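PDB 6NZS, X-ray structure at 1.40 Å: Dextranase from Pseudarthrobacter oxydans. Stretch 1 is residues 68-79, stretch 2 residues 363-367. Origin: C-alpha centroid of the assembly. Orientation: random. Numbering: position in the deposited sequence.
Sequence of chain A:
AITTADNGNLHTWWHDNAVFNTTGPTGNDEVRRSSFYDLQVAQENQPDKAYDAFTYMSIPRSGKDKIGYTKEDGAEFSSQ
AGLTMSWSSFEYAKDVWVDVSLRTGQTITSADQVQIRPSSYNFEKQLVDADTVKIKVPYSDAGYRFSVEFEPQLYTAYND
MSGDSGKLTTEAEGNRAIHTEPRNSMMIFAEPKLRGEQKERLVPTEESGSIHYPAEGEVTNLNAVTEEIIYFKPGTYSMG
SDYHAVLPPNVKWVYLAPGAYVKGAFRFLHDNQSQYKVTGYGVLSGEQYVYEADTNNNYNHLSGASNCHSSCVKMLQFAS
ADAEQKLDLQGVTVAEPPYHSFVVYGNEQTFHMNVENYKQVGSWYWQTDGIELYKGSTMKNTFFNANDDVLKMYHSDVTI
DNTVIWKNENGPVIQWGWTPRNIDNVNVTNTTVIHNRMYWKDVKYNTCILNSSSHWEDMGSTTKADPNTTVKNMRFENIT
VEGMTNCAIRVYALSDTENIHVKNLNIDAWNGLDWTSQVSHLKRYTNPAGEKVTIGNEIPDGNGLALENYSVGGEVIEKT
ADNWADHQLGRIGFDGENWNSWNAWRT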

ATOM      1  N   GLY A  68      -3.046  -5.168 -26.207  1.00 22.11           N
ATOM      2  CA  GLY A  68      -4.479  -5.040 -26.363  1.00 21.53           C
ATOM      3  C   GLY A  68      -5.054  -3.679 -26.046  1.00 22.40           C
ATOM      4  O   GLY A  68      -6.284  -3.545 -25.993  1.00 25.41           O
ATOM      5  N   TYR A  69      -4.216  -2.669 -25.830  1.00 18.75           N
ATOM      6  CA  TYR A  69      -4.702  -1.331 -25.533  1.00 17.57           C
ATOM      7  C   TYR A  69      -3.598  -0.317 -25.788  1.00 17.06           C
ATOM      8  O   TYR A  69      -2.408  -0.652 -25.821  1.00 20.37           O
ATOM      9  CB  TYR A  69      -5.231  -1.213 -24.095  1.00 19.70           C
ATOM     10  CG  TYR A  69      -4.181  -1.358 -23.008  1.00 17.09           C
ATOM     11  CD1 TYR A  69      -3.765  -2.611 -22.590  1.00 17.67           C
ATOM     12  CD2 TYR A  69      -3.636  -0.238 -22.388  1.00 15.86           C
ATOM     13  CE1 TYR A  69      -2.815  -2.753 -21.586  1.00 15.17           C
ATOM     14  CE2 TYR A  69      -2.679  -0.370 -21.386  1.00 15.18           C
ATOM     15  CZ  TYR A  69      -2.284  -1.630 -20.992  1.00 15.99           C
ATOM     16  OH  TYR A  69      -1.341  -1.780 -19.997  1.00 13.78           O
ATOM     17  N   THR A  70      -4.014   0.937 -25.974  1.00 20.39           N
ATOM     18  CA  THR A  70      -3.092   2.054 -26.094  1.00 20.70           C
ATOM     19  C   THR A  70      -3.338   3.152 -25.071  1.00 19.17           C
ATOM     20  O   THR A  70      -2.483   4.035 -24.926  1.00 19.50           O
ATOM     21  CB  THR A  70      -3.151   2.666 -27.505  1.00 22.56           C
ATOM     22  OG1 THR A  70      -4.472   3.164 -27.755  1.00 26.53           O
ATOM     23  CG2 THR A  70      -2.794   1.631 -28.555  1.00 24.51           C
ATOM     24  N   LYS A  71      -4.456   3.111 -24.347  1.00 17.40           N
ATOM     25  CA  LYS A  71      -4.779   4.152 -23.384  1.00 16.62           C
ATOM     26  C   LYS A  71      -3.753   4.172 -22.253  1.00 16.82           C
ATOM     27  O   LYS A  71      -2.975   3.235 -22.066  1.00 17.78           O
ATOM     28  CB  LYS A  71      -6.168   3.911 -22.791  1.00 17.84           C
ATOM     29  CG  LYS A  71      -6.259   2.679 -21.905  1.00 18.08           C
ATOM     30  CD  LYS A  71      -7.626   2.562 -21.247  1.00 18.29           C
ATOM     31  CE  LYS A  71      -7.727   1.273 -20.443  1.00 19.25           C
ATOM     32  NZ  LYS A  71      -9.082   1.097 -19.844  1.00 23.36           N
ATOM     33  N   GLU A  72      -3.766   5.261 -21.490  1.00 17.15           N
ATOM     34  CA  GLU A  72      -2.886   5.354 -20.335  1.00 17.62           C
ATOM     35  C   GLU A  72      -3.299   4.330 -19.289  1.00 17.84           C
ATOM     36  O   GLU A  72      -4.489   4.085 -19.067  1.00 17.34           O
ATOM     37  CB  GLU A  72      -2.939   6.758 -19.737  1.00 21.93           C
ATOM     38  CG  GLU A  72      -2.204   7.808 -20.560  1.00 24.22           C
ATOM     39  CD  GLU A  72      -2.108   9.137 -19.840  1.00 29.24           C
ATOM     40  OE1 GLU A  72      -3.110   9.551 -19.220  1.00 33.34           O
ATOM     41  OE2 GLU A  72      -1.030   9.765 -19.890  1.00 36.25           O
ATOM     42  N   ASP A  73      -2.304   3.713 -18.650  1.00 14.12           N
ATOM     43  CA  ASP A  73      -2.567   2.766 -17.578  1.00 13.35           C
ATOM     44  C   ASP A  73      -1.991   3.197 -16.235  1.00 12.81           C
ATOM     45  O   ASP A  73      -2.115   2.445 -15.263  1.00 12.90           O
ATOM     46  CB  ASP A  73      -2.093   1.349 -17.950  1.00 13.37           C
ATOM     47  CG  ASP A  73      -0.603   1.274 -18.268  1.00 10.71           C
ATOM     48  OD1 ASP A  73       0.165   2.160 -17.838  1.00 12.75           O
ATOM     49  OD2 ASP A  73      -0.198   0.314 -18.958  1.00 12.68           O
ATOM     50  N   GLY A  74      -1.390   4.385 -16.150  1.00 12.72           N
ATOM     51  CA  GLY A  74      -0.828   4.881 -14.910  1.00 13.08           C
ATOM     52  C   GLY A  74       0.628   4.538 -14.681  1.00 12.89           C
ATOM     53  O   GLY A  74       1.249   5.129 -13.787  1.00 11.90           O
ATOM     54  N   ALA A  75       1.193   3.619 -15.459  1.00 12.13           N
ATOM     55  CA  ALA A  75       2.593   3.243 -15.330  1.00 11.43           C
ATOM     56  C   ALA A  75       3.498   4.007 -16.280  1.00 11.74           C
ATOM     57  O   ALA A  75       4.683   3.676 -16.379  1.00 12.78           O
ATOM     58  CB  ALA A  75       2.757   1.737 -15.550  1.00 10.89           C
ATOM     59  N   GLU A  76       2.979   5.036 -16.956  1.00 12.07           N
ATOM     60  CA  GLU A  76       3.766   5.725 -17.976  1.00 11.81           C
ATOM     61  C   GLU A  76       5.016   6.369 -17.388  1.00 11.25           C
ATOM     62  O   GLU A  76       6.127   6.140 -17.880  1.00 11.88           O
ATOM     63  CB  GLU A  76       2.905   6.757 -18.700  1.00 13.37           C
ATOM     64  CG  GLU A  76       1.947   6.155 -19.724  1.00 15.09           C
ATOM     65  CD  GLU A  76       0.732   5.480 -19.100  1.00 14.64           C
ATOM     66  OE1 GLU A  76       0.349   5.837 -17.962  1.00 14.09           O
ATOM     67  OE2 GLU A  76       0.161   4.590 -19.755  1.00 14.83           O
ATOM     68  N   PHE A  77       4.863   7.197 -16.346  1.00 11.68           N
ATOM     69  CA  PHE A  77       6.040   7.866 -15.794  1.00 10.13           C
ATOM     70  C   PHE A  77       7.022   6.860 -15.216  1.00  9.78           C
ATOM     71  O   PHE A  77       8.228   6.934 -15.472  1.00 11.22           O
ATOM     72  CB  PHE A  77       5.672   8.881 -14.713  1.00 10.92           C
ATOM     73  CG  PHE A  77       6.886   9.479 -14.036  1.00 10.67           C
ATOM     74  CD1 PHE A  77       7.724  10.331 -14.738  1.00 11.16           C
ATOM     75  CD2 PHE A  77       7.209   9.166 -12.718  1.00 12.25           C
ATOM     76  CE1 PHE A  77       8.853  10.877 -14.144  1.00 12.10           C
ATOM     77  CE2 PHE A  77       8.343   9.716 -12.117  1.00 11.56           C
ATOM     78  CZ  PHE A  77       9.162  10.567 -12.829  1.00 12.13           C
ATOM     79  N   SER A  78       6.525   5.911 -14.420  1.00 10.57           N
ATOM     80  CA  SER A  78       7.435   4.959 -13.791  1.00 10.40           C
ATOM     81  C   SER A  78       8.212   4.161 -14.835  1.00  9.80           C
ATOM     82  O   SER A  78       9.420   3.947 -14.693  1.00 10.03           O
ATOM     83  CB  SER A  78       6.669   4.039 -12.851  1.00 11.77           C
ATOM     84  OG  SER A  78       5.740   3.240 -13.553  1.00 18.92           O
ATOM     85  N   SER A  79       7.543   3.740 -15.908  1.00 10.21           N
ATOM     86  CA  SER A  79       8.217   3.018 -16.982  1.00 10.43           C
ATOM     87  C   SER A  79       9.244   3.900 -17.687  1.00 11.70           C
ATOM     88  O   SER A  79      10.394   3.490 -17.893  1.00 13.39           O
ATOM     89  CB  SER A  79       7.168   2.505 -17.970  1.00 13.00           C
ATOM     90  OG  SER A  79       7.773   1.820 -19.050  1.00 16.86           O
TER
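Stretch 2 (363-367) SWYWQ

Stretch 2 (S363–Q367) has no regular helix or strand and packs as an irregular segment against residues E72 to A75 of stretch 1 and the helix beyond. As stretch 2 advances, its contacts move back along stretch 1, from S78 and A75 at W364 to D73 and E72 at W366, so the two segments run in broadly opposite directions. Their closest CA atoms, those of G74 and W366, are 4.7 Å apart, and the contact buries 424 Å² counted over both sides.

S363 leads into the contact without touching stretch 1. W364 directs its CA-to-CB bond sideways and lays its indole beside the helix start, where its CE3 lies 3.5 Å from S78 CB. W364 CB meets A75 CB at 4.1 Å, a small apolar contact at the N-cap position. The carbonyl atom W364 O approaches G74 O to 3.3 Å; as both are acceptors, this is close packing without a hydrogen bond.

At Y365 the backbone opens to an extended conformation (-73/155°). The CA-to-CB bond points away overall, though CB still touches stretch 1, and with chi1 in m the end of the side chain comes nearer. D73 OD2 lies at the ring edge, 3.5 Å from Y365 CE1, and A75 CB is 4.1 Å from Y365 CD1. D73 OD2 also accepts a hydrogen bond from Y69 OH at 2.6 Å, which joins two residues that approach the same corner of the ring. A water completes the link between the tyrosines, donating to Y69 OH at 2.7 Å and hydrogen-bonded to Y365 OH at 2.7 Å.

W366 remains extended (-58/165°) and makes the most extensive contact of stretch 2. Its backbone is anchored by the sole direct hydrogen bond between the stretches, from W366 N to D73 O (2.8 Å, 159°); the same carbonyl receives a CA-H...O contact from Y365, with Y365 CA 3.4 Å from D73 O. The indole covers G74: G74 CA stands 3.2 Å from the centroid of the five-membered ring and only 5° off its normal, a CH-pi contact over the face. A CB on G74 would fall 2.4 Å from W366 CG, so the absence of a side chain permits this close approach, and the backbone angles of G74 (91/-13°) independently favour glycine. Farther along the indole, E72 O lies 3.5 Å from W366 CZ3 and E72 OE1 3.6 Å from W366 CH2. Q367, with a positive phi of 65°, lies beyond the contact.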

ATOM      1  N   SER A 363       3.137  -1.543  -7.285  1.00 10.20           N
ATOM      2  CA  SER A 363       1.796  -1.127  -7.705  1.00 10.41           C
ATOM      3  C   SER A 363       1.895  -0.014  -8.754  1.00 10.49           C
ATOM      4  O   SER A 363       1.554   1.150  -8.528  1.00 12.63           O
ATOM      5  CB  SER A 363       0.979  -0.700  -6.494  1.00 11.38           C
ATOM      6  OG  SER A 363       0.744  -1.802  -5.632  1.00 16.66           O
ATOM      7  N   TRP A 364       2.363  -0.402  -9.944  1.00  9.31           N
ATOM      8  CA  TRP A 364       2.677   0.585 -10.975  1.00  9.42           C
ATOM      9  C   TRP A 364       1.441   1.114 -11.695  1.00 10.93           C
ATOM     10  O   TRP A 364       1.379   2.305 -12.013  1.00 10.75           O
ATOM     11  CB  TRP A 364       3.651  -0.024 -11.981  1.00 11.34           C
ATOM     12  CG  TRP A 364       4.864  -0.617 -11.337  1.00  9.06           C
ATOM     13  CD1 TRP A 364       5.150  -1.949 -11.184  1.00  9.98           C
ATOM     14  CD2 TRP A 364       5.958   0.099 -10.751  1.00  9.62           C
ATOM     15  NE1 TRP A 364       6.358  -2.103 -10.548  1.00  9.25           N
ATOM     16  CE2 TRP A 364       6.877  -0.865 -10.271  1.00  8.12           C
ATOM     17  CE3 TRP A 364       6.258   1.455 -10.595  1.00  9.57           C
ATOM     18  CZ2 TRP A 364       8.071  -0.511  -9.637  1.00  9.10           C
ATOM     19  CZ3 TRP A 364       7.447   1.814  -9.963  1.00  9.47           C
ATOM     20  CH2 TRP A 364       8.338   0.832  -9.492  1.00  8.84           C
ATOM     21  N   TYR A 365       0.475   0.243 -11.988  1.00 10.51           N
ATOM     22  CA  TYR A 365      -0.714   0.644 -12.728  1.00 11.98           C
ATOM     23  C   TYR A 365      -1.640   1.476 -11.845  1.00 12.41           C
ATOM     24  O   TYR A 365      -1.640   1.351 -10.620  1.00 11.99           O
ATOM     25  CB  TYR A 365      -1.494  -0.605 -13.155  1.00 11.28           C
ATOM     26  CG  TYR A 365      -0.808  -1.513 -14.150  1.00 10.17           C
ATOM     27  CD1 TYR A 365      -0.328  -1.022 -15.367  1.00 11.33           C
ATOM     28  CD2 TYR A 365      -0.649  -2.869 -13.876  1.00 10.35           C
ATOM     29  CE1 TYR A 365       0.289  -1.866 -16.276  1.00 11.98           C
ATOM     30  CE2 TYR A 365      -0.033  -3.721 -14.779  1.00 10.85           C
ATOM     31  CZ  TYR A 365       0.439  -3.212 -15.977  1.00 11.08           C
ATOM     32  OH  TYR A 365       1.058  -4.060 -16.878  1.00 13.31           O
ATOM     33  N   TRP A 366      -2.460   2.316 -12.485  1.00 12.45           N
ATOM     34  CA  TRP A 366      -3.632   2.848 -11.806  1.00 12.52           C
ATOM     35  C   TRP A 366      -4.512   1.695 -11.335  1.00 13.08           C
ATOM     36  O   TRP A 366      -4.387   0.552 -11.786  1.00 12.95           O
ATOM     37  CB  TRP A 366      -4.475   3.683 -12.778  1.00 14.82           C
ATOM     38  CG  TRP A 366      -3.903   5.014 -13.126  1.00 15.19           C
ATOM     39  CD1 TRP A 366      -3.061   5.771 -12.365  1.00 13.22           C
ATOM     40  CD2 TRP A 366      -4.122   5.752 -14.337  1.00 16.22           C
ATOM     41  NE1 TRP A 366      -2.746   6.938 -13.024  1.00 17.11           N
ATOM     42  CE2 TRP A 366      -3.386   6.951 -14.236  1.00 17.65           C
ATOM     43  CE3 TRP A 366      -4.863   5.511 -15.498  1.00 18.17           C
ATOM     44  CZ2 TRP A 366      -3.366   7.910 -15.255  1.00 20.22           C
ATOM     45  CZ3 TRP A 366      -4.850   6.476 -16.511  1.00 20.69           C
ATOM     46  CH2 TRP A 366      -4.104   7.654 -16.378  1.00 21.87           C
ATOM     47  N   GLN A 367      -5.441   2.013 -10.432  1.00 11.99           N
ATOM     48  CA  GLN A 367      -6.435   1.066  -9.934  1.00 13.09           C
ATOM     49  C   GLN A 367      -5.808  -0.080  -9.151  1.00 13.01           C
ATOM     50  O   GLN A 367      -6.418  -1.141  -8.987  1.00 16.27           O
ATOM     51  CB  GLN A 367      -7.365   0.562 -11.050  1.00 15.01           C
ATOM     52  CG  GLN A 367      -7.938   1.702 -11.896  1.00 15.60           C
ATOM     53  CD  GLN A 367      -8.957   1.231 -12.912  1.00 20.27           C
ATOM     54  OE1 GLN A 367      -8.620   0.927 -14.057  1.00 24.27           O
ATOM     55  NE2 GLN A 367     -10.213   1.163 -12.494  1.00 19.72           N
TER
HETATM   56  O   HOH W   1      -0.417  -4.218 -19.173  1.00 13.79           O